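Local coordinates for nucleoside 2-deoxyribosyltransferase (Enterococcus faecalis, PDB 7M5H), which probably hydrolyses the N-glycosidic bond of 5-hydroxymethyl-dUMP or a related deoxynucleotide, at residues B[14-17]-B[18-21]; B[62-65]-B[66-70]; B[135-138]-B[139-143]; B[52-55]-B[56-60]. All coordinates share one frame; numbering follows the deposited sequence. Where two conformers were deposited one is given.

All four contacts are short-range, each within one helix or at its start. Interactions 1 and 4 are built on capping bonds, by Ser-15 on helix 16-30 and by Asp-55 on helix 56-68; both also touch the second subunit, but interaction 4 lies at the surface. Interaction 2 uses the same helix as interaction 4, the two centres about 15 Å apart, and combines backbone bonds of the helix C-terminus with methyl packing. Interaction 3, in helix 134-141, is the buried one, a leucine laid on a tyrosine ring. Interactions 2, 3 and 4 all reach the third subunit, whereas interactions 1 and 3 lie on opposite sides of the chain's centre.

Interaction 1 of 4, residues B[14-17]-B[18-21]; sequences FSQA and DLRY
Ser-15 OG accepts the backbone N-H of Asp-18 in a long but fairly straight capping bond (OG to N 3.3 Å, 159° at the hydrogen). The hydroxyl reaches that N-H because chi1 of 67° sets OG between the backbone N and the carbonyl carbon of its own residue. Water 2 bridges the cap to the Asp-18 carboxylate: it lies 2.6 Å from Ser-15 OG and donates to Asp-18 OD2, 3.2 Å away. Water 1 accepts from Phe-14 N and donates to the same OD2, with only a weak bond to Ser-15 OG. One carboxylate oxygen thus collects two water protons next to the cap. Behind it the backbone carbonyls are taken in helical order: Ser-15 O by Leu-19 N at 2.9 Å, Gln-16 O by Arg-20 N at 2.8 Å, and Ala-17 O by Tyr-21 N at 3.1 Å. The Gln-16 chain, bent at chi2, brings NE2 to 3.5 Å from Leu-19 CD1, an amide against a methyl. Partners outside the segment complete the set: Gln-16 N bonds Thr-105 of the second subunit, the guanidinium of Arg-20 makes a cation-pi contact with Tyr-24 of that subunit, and Tyr-21 OH bonds Glu-150. This is a serine N-cap opening helix 16-30, the crossover helix of the beta-alpha-beta unit between strands 5-10 and 36-39 in a Rossmann-like fold.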
ATOM      1  N   PHE B  14      -2.912  -8.001 -12.035  1.00 38.21           N
ATOM      2  CA  PHE B  14      -3.666  -8.946 -11.220  1.00 41.08           C
ATOM      3  C   PHE B  14      -5.152  -8.638 -11.145  1.00 33.62           C
ATOM      4  O   PHE B  14      -5.967  -9.562 -11.165  1.00 36.12           O
ATOM      5  CB  PHE B  14      -3.065  -8.992  -9.811  1.00 39.72           C
ATOM      6  CG  PHE B  14      -1.563  -9.040  -9.812  1.00 35.15           C
ATOM      7  CD1 PHE B  14      -0.895 -10.202 -10.162  1.00 36.53           C
ATOM      8  CD2 PHE B  14      -0.818  -7.917  -9.493  1.00 37.81           C
ATOM      9  CE1 PHE B  14       0.488 -10.249 -10.180  1.00 40.23           C
ATOM     10  CE2 PHE B  14       0.566  -7.957  -9.506  1.00 39.25           C
ATOM     11  CZ  PHE B  14       1.218  -9.125  -9.850  1.00 38.63           C
ATOM     12  N   SER B  15      -5.530  -7.367 -11.072  1.00 35.69           N
ATOM     13  CA  SER B  15      -6.933  -6.990 -11.113  1.00 34.54           C
ATOM     14  C   SER B  15      -7.392  -6.818 -12.556  1.00 40.82           C
ATOM     15  O   SER B  15      -6.587  -6.652 -13.476  1.00 40.92           O
ATOM     16  CB  SER B  15      -7.170  -5.698 -10.333  1.00 32.09           C
ATOM     17  OG  SER B  15      -6.549  -4.596 -10.972  1.00 39.94           O
ATOM     18  N   GLN B  16      -8.712  -6.861 -12.747  1.00 39.51           N
ATOM     19  CA  GLN B  16      -9.267  -6.639 -14.078  1.00 40.71           C
ATOM     20  C   GLN B  16      -8.990  -5.222 -14.559  1.00 41.50           C
ATOM     21  O   GLN B  16      -8.735  -5.001 -15.748  1.00 46.12           O
ATOM     22  CB  GLN B  16     -10.769  -6.923 -14.079  1.00 42.57           C
ATOM     23  CG  GLN B  16     -11.115  -8.397 -14.004  1.00 45.49           C
ATOM     24  CD  GLN B  16     -10.576  -9.177 -15.186  1.00 48.03           C
ATOM     25  OE1 GLN B  16     -10.910  -8.890 -16.336  1.00 51.24           O
ATOM     26  NE2 GLN B  16      -9.733 -10.163 -14.909  1.00 47.71           N
ATOM     27  N   ALA B  17      -9.034  -4.249 -13.645  1.00 38.75           N
ATOM     28  CA  ALA B  17      -8.739  -2.869 -14.016  1.00 41.06           C
ATOM     29  C   ALA B  17      -7.341  -2.741 -14.606  1.00 43.21           C
ATOM     30  O   ALA B  17      -7.145  -2.059 -15.619  1.00 39.46           O
ATOM     31  CB  ALA B  17      -8.891  -1.956 -12.799  1.00 41.09           C
ATOM     32  N   ASP B  18      -6.355  -3.399 -13.993  1.00 41.10           N
ATOM     33  CA  ASP B  18      -4.989  -3.319 -14.496  1.00 36.21           C
ATOM     34  C   ASP B  18      -4.791  -4.186 -15.734  1.00 40.15           C
ATOM     35  O   ASP B  18      -4.088  -3.782 -16.666  1.00 40.88           O
ATOM     36  CB  ASP B  18      -4.002  -3.714 -13.398  1.00 35.73           C
ATOM     37  CG  ASP B  18      -3.962  -2.709 -12.262  1.00 45.51           C
ATOM     38  OD1 ASP B  18      -4.259  -1.520 -12.508  1.00 43.78           O
ATOM     39  OD2 ASP B  18      -3.630  -3.106 -11.126  1.00 43.51           O
ATOM     40  N   LEU B  19      -5.394  -5.377 -15.757  1.00 40.11           N
ATOM     41  CA  LEU B  19      -5.302  -6.230 -16.938  1.00 40.93           C
ATOM     42  C   LEU B  19      -5.869  -5.531 -18.168  1.00 46.14           C
ATOM     43  O   LEU B  19      -5.257  -5.555 -19.243  1.00 49.74           O
ATOM     44  CB  LEU B  19      -6.030  -7.553 -16.692  1.00 44.22           C
ATOM     45  CG  LEU B  19      -5.332  -8.591 -15.811  1.00 46.74           C
ATOM     46  CD1 LEU B  19      -6.301  -9.695 -15.410  1.00 42.61           C
ATOM     47  CD2 LEU B  19      -4.134  -9.175 -16.537  1.00 42.00           C
ATOM     48  N   ARG B  20      -7.036  -4.898 -18.026  1.00 44.78           N
ATOM     49  CA  ARG B  20      -7.653  -4.218 -19.161  1.00 45.92           C
ATOM     50  C   ARG B  20      -6.850  -2.994 -19.580  1.00 46.98           C
ATOM     51  O   ARG B  20      -6.738  -2.699 -20.776  1.00 50.87           O
ATOM     52  CB  ARG B  20      -9.088  -3.821 -18.817  1.00 49.20           C
ATOM     53  CG  ARG B  20     -10.042  -4.991 -18.645  1.00 47.83           C
ATOM     54  CD  ARG B  20     -11.401  -4.515 -18.157  1.00 47.85           C
ATOM     55  NE  ARG B  20     -11.932  -3.452 -19.004  1.00 55.01           N
ATOM     56  CZ  ARG B  20     -12.722  -3.654 -20.052  1.00 56.33           C
ATOM     57  NH1 ARG B  20     -13.082  -4.887 -20.386  1.00 59.07           N
ATOM     58  NH2 ARG B  20     -13.154  -2.625 -20.765  1.00 56.02           N
ATOM     59  N   TYR B  21      -6.288  -2.265 -18.614  1.00 48.57           N
ATOM     60  CA  TYR B  21      -5.528  -1.068 -18.952  1.00 47.06           C
ATOM     61  C   TYR B  21      -4.206  -1.423 -19.621  1.00 48.37           C
ATOM     62  O   TYR B  21      -3.787  -0.749 -20.569  1.00 46.53           O
ATOM     63  CB  TYR B  21      -5.291  -0.222 -17.703  1.00 42.52           C
ATOM     64  CG  TYR B  21      -4.674   1.128 -17.993  1.00 48.51           C
ATOM     65  CD1 TYR B  21      -5.385   2.103 -18.682  1.00 45.22           C
ATOM     66  CD2 TYR B  21      -3.385   1.431 -17.576  1.00 37.57           C
ATOM     67  CE1 TYR B  21      -4.828   3.340 -18.951  1.00 43.90           C
ATOM     68  CE2 TYR B  21      -2.819   2.665 -17.838  1.00 43.82           C
ATOM     69  CZ  TYR B  21      -3.544   3.616 -18.525  1.00 48.95           C
ATOM     70  OH  TYR B  21      -2.986   4.846 -18.789  1.00 47.14           O
TER
HETATM   71  O   HOH W   1      -3.282  -5.480 -10.470  1.00 36.31           O
HETATM   72  O   HOH W   2      -6.123  -2.759  -9.227  1.00 42.60           O

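Interaction 2 of 4, residues B[62-65]-B[66-70]; sequences ADTE and NVLAS
Thr-64 and Leu-68 meet one turn apart in a local contact within the last turns of helix 56-68, just before strand 72-76. Their side chains lie alongside each other and point the same way. With chi1 at -56°, Thr-64 CG2 is anti to the backbone N and stands 3.9 Å from both Leu-68 CG and Leu-68 CD1. The other branch, OG1, turns back to bond Ala-60 O, so the threonine is apolar towards Leu-68 and polar at its hydroxyl. Leu-68 N reaches Thr-64 O at 2.8 Å and 169°, nearly straight, while the last bond of the helix, from Ala-69 N to Glu-65 O, is longer and more bent, at 3.2 Å and 139°. Beyond that, Val-67 O accepts from Ser-70 N at 3.1 Å. Val-67 CG2 rests 3.4 Å from Asp-63 O. Asp-63 OD1 is bonded by Tyr-8 of strand 5-10, and Leu-68 packs on Val-92 and Lys-96 of helix 84-96. This is the C-terminal end of an alpha-helix packed against the central parallel sheet, where the bond from Ser-70 N to Val-67 O closes the turn that leads to strand 72-76.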
ATOM      1  N   ALA B  62      12.317 -16.014 -13.904  1.00 40.41           N
ATOM      2  CA  ALA B  62      11.615 -15.994 -15.184  1.00 42.67           C
ATOM      3  C   ALA B  62      11.303 -14.569 -15.624  1.00 40.41           C
ATOM      4  O   ALA B  62      11.426 -14.237 -16.807  1.00 42.24           O
ATOM      5  CB  ALA B  62      10.332 -16.821 -15.096  1.00 45.96           C
ATOM      6  N   ASP B  63      10.904 -13.710 -14.683  1.00 38.17           N
ATOM      7  CA  ASP B  63      10.591 -12.329 -15.037  1.00 38.18           C
ATOM      8  C   ASP B  63      11.855 -11.533 -15.333  1.00 39.22           C
ATOM      9  O   ASP B  63      11.869 -10.700 -16.247  1.00 40.30           O
ATOM     10  CB  ASP B  63       9.791 -11.665 -13.918  1.00 41.92           C
ATOM     11  CG  ASP B  63       8.347 -11.428 -14.301  1.00 61.24           C
ATOM     12  OD1 ASP B  63       8.076 -11.248 -15.507  1.00 54.85           O
ATOM     13  OD2 ASP B  63       7.485 -11.426 -13.399  1.00 66.29           O
ATOM     14  N   THR B  64      12.922 -11.768 -14.563  1.00 38.47           N
ATOM     15  CA  THR B  64      14.162 -11.029 -14.769  1.00 40.16           C
ATOM     16  C   THR B  64      14.761 -11.338 -16.134  1.00 41.84           C
ATOM     17  O   THR B  64      15.377 -10.466 -16.759  1.00 44.40           O
ATOM     18  CB  THR B  64      15.162 -11.352 -13.656  1.00 39.59           C
ATOM     19  OG1 THR B  64      14.572 -11.063 -12.383  1.00 33.13           O
ATOM     20  CG2 THR B  64      16.426 -10.525 -13.813  1.00 40.86           C
ATOM     21  N   GLU B  65      14.598 -12.576 -16.608  1.00 39.51           N
ATOM     22  CA  GLU B  65      15.086 -12.932 -17.937  1.00 44.01           C
ATOM     23  C   GLU B  65      14.464 -12.042 -19.005  1.00 43.36           C
ATOM     24  O   GLU B  65      15.151 -11.590 -19.929  1.00 53.03           O
ATOM     25  CB  GLU B  65      14.793 -14.404 -18.232  1.00 48.98           C
ATOM     26  CG  GLU B  65      15.642 -15.388 -17.443  1.00 49.60           C
ATOM     27  CD  GLU B  65      15.354 -16.830 -17.824  1.00 60.38           C
ATOM     28  OE1 GLU B  65      16.193 -17.708 -17.536  1.00 52.79           O
ATOM     29  OE2 GLU B  65      14.284 -17.085 -18.417  1.00 56.93           O
ATOM     30  N   ASN B  66      13.162 -11.777 -18.892  1.00 41.02           N
ATOM     31  CA  ASN B  66      12.503 -10.910 -19.860  1.00 48.45           C
ATOM     32  C   ASN B  66      12.917  -9.454 -19.686  1.00 50.42           C
ATOM     33  O   ASN B  66      13.017  -8.718 -20.674  1.00 45.89           O
ATOM     34  CB  ASN B  66      10.985 -11.048 -19.745  1.00 50.43           C
ATOM     35  CG  ASN B  66      10.512 -12.468 -19.988  1.00 58.48           C
ATOM     36  OD1 ASN B  66       9.715 -13.009 -19.220  1.00 58.58           O
ATOM     37  ND2 ASN B  66      11.001 -13.080 -21.059  1.00 52.22           N
ATOM     38  N   VAL B  67      13.152  -9.021 -18.445  1.00 41.78           N
ATOM     39  CA  VAL B  67      13.609  -7.653 -18.208  1.00 43.73           C
ATOM     40  C   VAL B  67      14.976  -7.434 -18.844  1.00 44.53           C
ATOM     41  O   VAL B  67      15.190  -6.467 -19.584  1.00 44.50           O
ATOM     42  CB  VAL B  67      13.634  -7.346 -16.700  1.00 42.93           C
ATOM     43  CG1 VAL B  67      14.308  -6.005 -16.442  1.00 38.33           C
ATOM     44  CG2 VAL B  67      12.224  -7.356 -16.126  1.00 36.90           C
ATOM     45  N   LEU B  68      15.919  -8.341 -18.575  1.00 41.13           N
ATOM     46  CA  LEU B  68      17.287  -8.172 -19.053  1.00 45.47           C
ATOM     47  C   LEU B  68      17.401  -8.288 -20.567  1.00 47.28           C
ATOM     48  O   LEU B  68      18.344  -7.739 -21.146  1.00 54.60           O
ATOM     49  CB  LEU B  68      18.206  -9.197 -18.386  1.00 45.76           C
ATOM     50  CG  LEU B  68      18.323  -9.120 -16.863  1.00 45.71           C
ATOM     51  CD1 LEU B  68      19.381 -10.088 -16.352  1.00 45.22           C
ATOM     52  CD2 LEU B  68      18.631  -7.700 -16.420  1.00 48.12           C
ATOM     53  N   ALA B  69      16.476  -8.988 -21.220  1.00 53.65           N
ATOM     54  CA  ALA B  69      16.507  -9.128 -22.669  1.00 55.70           C
ATOM     55  C   ALA B  69      15.892  -7.941 -23.396  1.00 53.58           C
ATOM     56  O   ALA B  69      15.856  -7.942 -24.632  1.00 55.45           O
ATOM     57  CB  ALA B  69      15.787 -10.415 -23.086  1.00 49.46           C
ATOM     58  N   SER B  70      15.424  -6.930 -22.673  1.00 54.52           N
ATOM     59  CA  SER B  70      14.744  -5.794 -23.274  0.53 51.58           C
ATOM     60  C   SER B  70      15.714  -4.643 -23.506  1.00 52.10           C
ATOM     61  O   SER B  70      16.739  -4.519 -22.830  1.00 50.67           O
ATOM     62  CB  SER B  70      13.585  -5.326 -22.393  0.53 48.64           C
ATOM     63  OG  SER B  70      14.056  -4.831 -21.151  0.53 43.19           O
TER

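Interaction 3 of 4, residues B[135-138]-B[139-143]; sequences YTVG and LIKLN
Leu-139 lies over one face of the Tyr-135 ring, the two side chains crossing at a slant. Its CG stands 4.1 Å above the ring plane, displaced towards the rim, and its CD1 comes closest, 3.6 Å from Tyr-135 CE2. The tyrosine, its CG anti to the backbone N (chi1 177°), sends the ring out from the side of the helix, and the leucine, with CG anti to its own carbonyl carbon, leans back over it; Leu-139 N also bonds Tyr-135 O. The phenol oxygen continues past the leucine to bond Thr-64 of the third subunit. Val-137 and Lys-141 form a second pair, side by side and pointing the same way, with Val-137 CG1 3.7 Å from Lys-141 CE. The lysine chain is extended, and its NZ goes on to a salt bridge with Glu-126 and a bond to Ile-124 O, both of the fourth subunit. Gly-138 presents no side chain; its carbonyl oxygen accepts from Leu-142 N at 2.9 Å. Helix 134-141 packs by Thr-136 and Ile-140 on Ile-90 of helix 84-96, by Leu-139 on Tyr-94 of the same helix, and by Ile-140 on Val-100 of strand 100-103 and Val-146 of strand 144-147, the outermost strand of this chain's sheet.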
ATOM      1  N   TYR B 135      13.057   7.570  -4.317  1.00 28.05           N
ATOM      2  CA  TYR B 135      14.199   6.758  -4.723  1.00 28.81           C
ATOM      3  C   TYR B 135      13.888   6.003  -6.009  1.00 28.71           C
ATOM      4  O   TYR B 135      14.693   5.994  -6.947  1.00 28.05           O
ATOM      5  CB  TYR B 135      14.602   5.785  -3.615  1.00 30.04           C
ATOM      6  CG  TYR B 135      15.740   4.879  -4.034  1.00 33.36           C
ATOM      7  CD1 TYR B 135      17.041   5.357  -4.102  1.00 31.01           C
ATOM      8  CD2 TYR B 135      15.511   3.554  -4.384  1.00 27.29           C
ATOM      9  CE1 TYR B 135      18.084   4.541  -4.499  1.00 34.60           C
ATOM     10  CE2 TYR B 135      16.550   2.729  -4.780  1.00 30.23           C
ATOM     11  CZ  TYR B 135      17.833   3.228  -4.833  1.00 30.32           C
ATOM     12  OH  TYR B 135      18.872   2.419  -5.226  1.00 31.82           O
ATOM     13  N   THR B 136      12.714   5.367  -6.069  1.00 28.44           N
ATOM     14  CA  THR B 136      12.306   4.676  -7.287  1.00 28.97           C
ATOM     15  C   THR B 136      12.191   5.645  -8.457  1.00 29.76           C
ATOM     16  O   THR B 136      12.640   5.344  -9.569  1.00 30.11           O
ATOM     17  CB  THR B 136      10.976   3.956  -7.060  1.00 27.81           C
ATOM     18  OG1 THR B 136      11.081   3.102  -5.913  1.00 29.13           O
ATOM     19  CG2 THR B 136      10.611   3.117  -8.277  1.00 23.85           C
ATOM     20  N   VAL B 137      11.594   6.816  -8.223  1.00 28.27           N
ATOM     21  CA  VAL B 137      11.465   7.815  -9.280  1.00 28.30           C
ATOM     22  C   VAL B 137      12.838   8.262  -9.764  1.00 29.63           C
ATOM     23  O   VAL B 137      13.079   8.380 -10.971  1.00 32.00           O
ATOM     24  CB  VAL B 137      10.624   9.008  -8.788  1.00 28.81           C
ATOM     25  CG1 VAL B 137      10.713  10.167  -9.772  1.00 29.02           C
ATOM     26  CG2 VAL B 137       9.177   8.586  -8.586  1.00 25.25           C
ATOM     27  N   GLY B 138      13.760   8.510  -8.832  1.00 26.95           N
ATOM     28  CA  GLY B 138      15.078   8.988  -9.218  1.00 30.02           C
ATOM     29  C   GLY B 138      15.819   8.012 -10.112  1.00 29.32           C
ATOM     30  O   GLY B 138      16.503   8.419 -11.054  1.00 27.86           O
ATOM     31  N   LEU B 139      15.688   6.711  -9.835  1.00 29.03           N
ATOM     32  CA  LEU B 139      16.333   5.707 -10.679  1.00 30.88           C
ATOM     33  C   LEU B 139      15.825   5.785 -12.113  1.00 29.15           C
ATOM     34  O   LEU B 139      16.587   5.575 -13.064  1.00 29.25           O
ATOM     35  CB  LEU B 139      16.103   4.308 -10.106  1.00 29.47           C
ATOM     36  CG  LEU B 139      16.775   3.980  -8.771  1.00 29.50           C
ATOM     37  CD1 LEU B 139      16.495   2.543  -8.367  1.00 29.57           C
ATOM     38  CD2 LEU B 139      18.272   4.227  -8.853  1.00 23.37           C
ATOM     39  N   ILE B 140      14.538   6.090 -12.286  1.00 27.13           N
ATOM     40  CA  ILE B 140      13.976   6.241 -13.624  1.00 29.52           C
ATOM     41  C   ILE B 140      14.592   7.442 -14.328  1.00 29.59           C
ATOM     42  O   ILE B 140      15.117   7.328 -15.442  1.00 31.74           O
ATOM     43  CB  ILE B 140      12.445   6.368 -13.550  1.00 31.31           C
ATOM     44  CG1 ILE B 140      11.836   5.148 -12.852  1.00 31.54           C
ATOM     45  CG2 ILE B 140      11.861   6.555 -14.942  1.00 31.37           C
ATOM     46  CD1 ILE B 140      10.373   5.314 -12.513  1.00 29.32           C
ATOM     47  N   LYS B 141      14.528   8.616 -13.692  1.00 30.49           N
ATOM     48  CA  LYS B 141      14.985   9.843 -14.335  1.00 32.32           C
ATOM     49  C   LYS B 141      16.489   9.863 -14.566  1.00 29.06           C
ATOM     50  O   LYS B 141      16.959  10.634 -15.411  1.00 33.40           O
ATOM     51  CB  LYS B 141      14.577  11.059 -13.501  1.00 33.94           C
ATOM     52  CG  LYS B 141      13.086  11.168 -13.232  1.00 29.58           C
ATOM     53  CD  LYS B 141      12.752  12.522 -12.633  1.00 31.05           C
ATOM     54  CE  LYS B 141      11.254  12.699 -12.450  1.00 33.63           C
ATOM     55  NZ  LYS B 141      10.931  14.095 -12.044  1.00 32.58           N
ATOM     56  N   LEU B 142      17.255   9.048 -13.836  1.00 32.87           N
ATOM     57  CA  LEU B 142      18.698   9.005 -14.058  1.00 33.45           C
ATOM     58  C   LEU B 142      19.041   8.432 -15.428  1.00 35.23           C
ATOM     59  O   LEU B 142      20.131   8.688 -15.949  1.00 34.82           O
ATOM     60  CB  LEU B 142      19.378   8.195 -12.950  1.00 32.35           C
ATOM     61  CG  LEU B 142      19.584   8.942 -11.629  1.00 33.82           C
ATOM     62  CD1 LEU B 142      20.018   8.002 -10.516  1.00 28.27           C
ATOM     63  CD2 LEU B 142      20.595  10.059 -11.813  1.00 26.90           C
ATOM     64  N   ASN B 143      18.129   7.659 -16.023  1.00 35.96           N
ATOM     65  CA  ASN B 143      18.280   7.101 -17.358  1.00 38.44           C
ATOM     66  C   ASN B 143      16.870   6.771 -17.850  1.00 37.47           C
ATOM     67  O   ASN B 143      16.445   5.616 -17.924  1.00 34.78           O
ATOM     68  CB  ASN B 143      19.186   5.869 -17.369  1.00 34.86           C
ATOM     69  CG  ASN B 143      19.455   5.349 -18.770  1.00 42.90           C
ATOM     70  OD1 ASN B 143      19.465   6.103 -19.747  1.00 37.55           O
ATOM     71  ND2 ASN B 143      19.698   4.053 -18.869  1.00 40.85           N
TER

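Interaction 4 of 4, residues B[52-55]-B[56-60]; sequences AYAD and SKMIA
Asp-55 caps the start of the helix by hydrogen bonding: its OD1 accepts from the backbone N of Met-58 (selenomethionine) at 3.3 Å, nearly straight at 169°. With chi1 at 69°, the carboxylate sits between its backbone N and carbonyl carbon and folds over the helix start. Asp-55 O in turn takes Ile-59 N at 2.9 Å, the first regular turn of the helix. Charge comes next. Lys-57 NZ stands 4.5 Å from Asp-55 OD2, too far for a salt bridge, but water 3 donates weakly to OD2 and accepts from NZ at 3.0 Å, joining the two through solvent. Apolar packing gathers on Ala-54 CB, which meets Met-58 CG at 3.6 Å, in the conformer given, and Ile-59 CG1 at 4.2 Å. Carbon also lies against polar atoms: Met-58, in that conformer, crosses the Asp-55 side chain at about a right angle, and Ile-59 CD1 is 3.3 Å from Ala-54 O. The loop 52-55, which follows strand 36-39, thereby hands on to helix 56-68 at the chain's surface, where two other subunits meet it: Ser-56 OG bonds Glu-126 of the second, and Ala-60 packs on Gly-138 of helix 134-141 in the third.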
ATOM      1  N   ALA B  52       0.441 -27.184 -11.462  1.00 93.95           N
ATOM      2  CA  ALA B  52       1.564 -26.304 -11.743  1.00 91.86           C
ATOM      3  C   ALA B  52       1.882 -25.429 -10.537  1.00 90.60           C
ATOM      4  O   ALA B  52       0.982 -24.903  -9.876  1.00 87.42           O
ATOM      5  CB  ALA B  52       1.263 -25.428 -12.960  1.00 92.93           C
ATOM      6  N   TYR B  53       3.174 -25.277 -10.255  1.00 80.05           N
ATOM      7  CA  TYR B  53       3.627 -24.443  -9.152  1.00 75.45           C
ATOM      8  C   TYR B  53       5.030 -23.934  -9.445  1.00 73.83           C
ATOM      9  O   TYR B  53       5.880 -24.679  -9.939  1.00 75.38           O
ATOM     10  CB  TYR B  53       3.619 -25.206  -7.822  1.00 75.06           C
ATOM     11  CG  TYR B  53       4.346 -24.482  -6.710  1.00 71.75           C
ATOM     12  CD1 TYR B  53       3.755 -23.416  -6.043  1.00 69.70           C
ATOM     13  CD2 TYR B  53       5.628 -24.862  -6.328  1.00 71.15           C
ATOM     14  CE1 TYR B  53       4.419 -22.749  -5.029  1.00 67.14           C
ATOM     15  CE2 TYR B  53       6.299 -24.202  -5.317  1.00 68.63           C
ATOM     16  CZ  TYR B  53       5.691 -23.146  -4.670  1.00 66.64           C
ATOM     17  OH  TYR B  53       6.357 -22.490  -3.662  1.00 64.58           O
ATOM     18  N   ALA B  54       5.261 -22.662  -9.127  1.00 70.61           N
ATOM     19  CA  ALA B  54       6.572 -22.037  -9.260  1.00 68.74           C
ATOM     20  C   ALA B  54       6.794 -21.152  -8.045  1.00 65.54           C
ATOM     21  O   ALA B  54       5.984 -20.261  -7.773  1.00 64.13           O
ATOM     22  CB  ALA B  54       6.668 -21.221 -10.553  1.00 68.82           C
ATOM     23  N   ASP B  55       7.879 -21.398  -7.310  1.00 64.81           N
ATOM     24  CA  ASP B  55       8.142 -20.634  -6.101  1.00 62.36           C
ATOM     25  C   ASP B  55       8.768 -19.285  -6.455  1.00 60.13           C
ATOM     26  O   ASP B  55       8.989 -18.959  -7.625  1.00 60.39           O
ATOM     27  CB  ASP B  55       9.011 -21.439  -5.131  1.00 62.94           C
ATOM     28  CG  ASP B  55      10.439 -21.644  -5.622  1.00 63.71           C
ATOM     29  OD1 ASP B  55      10.761 -21.279  -6.768  1.00 63.92           O
ATOM     30  OD2 ASP B  55      11.253 -22.180  -4.841  1.00 68.02           O
ATOM     31  N   SER B  56       9.068 -18.493  -5.421  1.00 40.68           N
ATOM     32  CA  SER B  56       9.483 -17.108  -5.636  1.00 41.85           C
ATOM     33  C   SER B  56      10.771 -17.021  -6.445  1.00 38.16           C
ATOM     34  O   SER B  56      10.938 -16.103  -7.257  1.00 38.72           O
ATOM     35  CB  SER B  56       9.650 -16.396  -4.294  1.00 36.57           C
ATOM     36  OG  SER B  56      10.727 -16.948  -3.557  1.00 35.82           O
ATOM     37  N   LYS B  57      11.692 -17.965  -6.242  1.00 39.91           N
ATOM     38  CA  LYS B  57      12.967 -17.911  -6.951  1.00 40.85           C
ATOM     39  C   LYS B  57      12.773 -18.075  -8.454  1.00 40.37           C
ATOM     40  O   LYS B  57      13.349 -17.323  -9.248  1.00 40.93           O
ATOM     41  CB  LYS B  57      13.924 -18.973  -6.404  1.00 42.13           C
ATOM     42  CG  LYS B  57      14.698 -18.513  -5.178  1.00 37.84           C
ATOM     43  CD  LYS B  57      15.934 -19.366  -4.924  1.00 48.20           C
ATOM     44  CE  LYS B  57      15.582 -20.704  -4.296  1.00 49.28           C
ATOM     45  NZ  LYS B  57      14.994 -20.548  -2.938  1.00 49.94           N
HETATM   46  N   MSE B  58      11.959 -19.040  -8.874  0.51 43.17           N
HETATM   47  CA  MSE B  58      11.754 -19.226 -10.310  0.51 47.28           C
HETATM   48  C   MSE B  58      10.750 -18.221 -10.880  0.51 44.35           C
HETATM   49  O   MSE B  58      10.696 -18.013 -12.091  0.51 42.55           O
HETATM   50  CB  MSE B  58      11.320 -20.663 -10.629  0.51 50.07           C
HETATM   51  CG  MSE B  58      10.202 -21.233  -9.784  0.51 53.56           C
HETATM   52 SE   MSE B  58       9.860 -23.099 -10.261  0.51 85.37          SE
HETATM   53  CE  MSE B  58       9.685 -23.873  -8.479  0.51 57.88           C
ATOM     54  N   ILE B  59       9.961 -17.589 -10.007  1.00 43.37           N
ATOM     55  CA  ILE B  59       9.128 -16.472 -10.446  1.00 40.31           C
ATOM     56  C   ILE B  59       9.999 -15.265 -10.770  1.00 39.33           C
ATOM     57  O   ILE B  59       9.871 -14.648 -11.834  1.00 34.98           O
ATOM     58  CB  ILE B  59       8.071 -16.130  -9.381  1.00 47.72           C
ATOM     59  CG1 ILE B  59       6.997 -17.217  -9.314  1.00 46.68           C
ATOM     60  CG2 ILE B  59       7.440 -14.775  -9.674  1.00 41.28           C
ATOM     61  CD1 ILE B  59       5.988 -17.000  -8.206  1.00 46.67           C
ATOM     62  N   ALA B  60      10.910 -14.919  -9.856  1.00 39.46           N
ATOM     63  CA  ALA B  60      11.786 -13.775 -10.082  1.00 32.98           C
ATOM     64  C   ALA B  60      12.735 -14.026 -11.246  1.00 35.28           C
ATOM     65  O   ALA B  60      12.985 -13.125 -12.053  1.00 32.59           O
ATOM     66  CB  ALA B  60      12.570 -13.456  -8.810  1.00 32.08           C
TER
HETATM   67  O   HOH W   3      12.079 -20.051  -3.493  1.00 46.44           O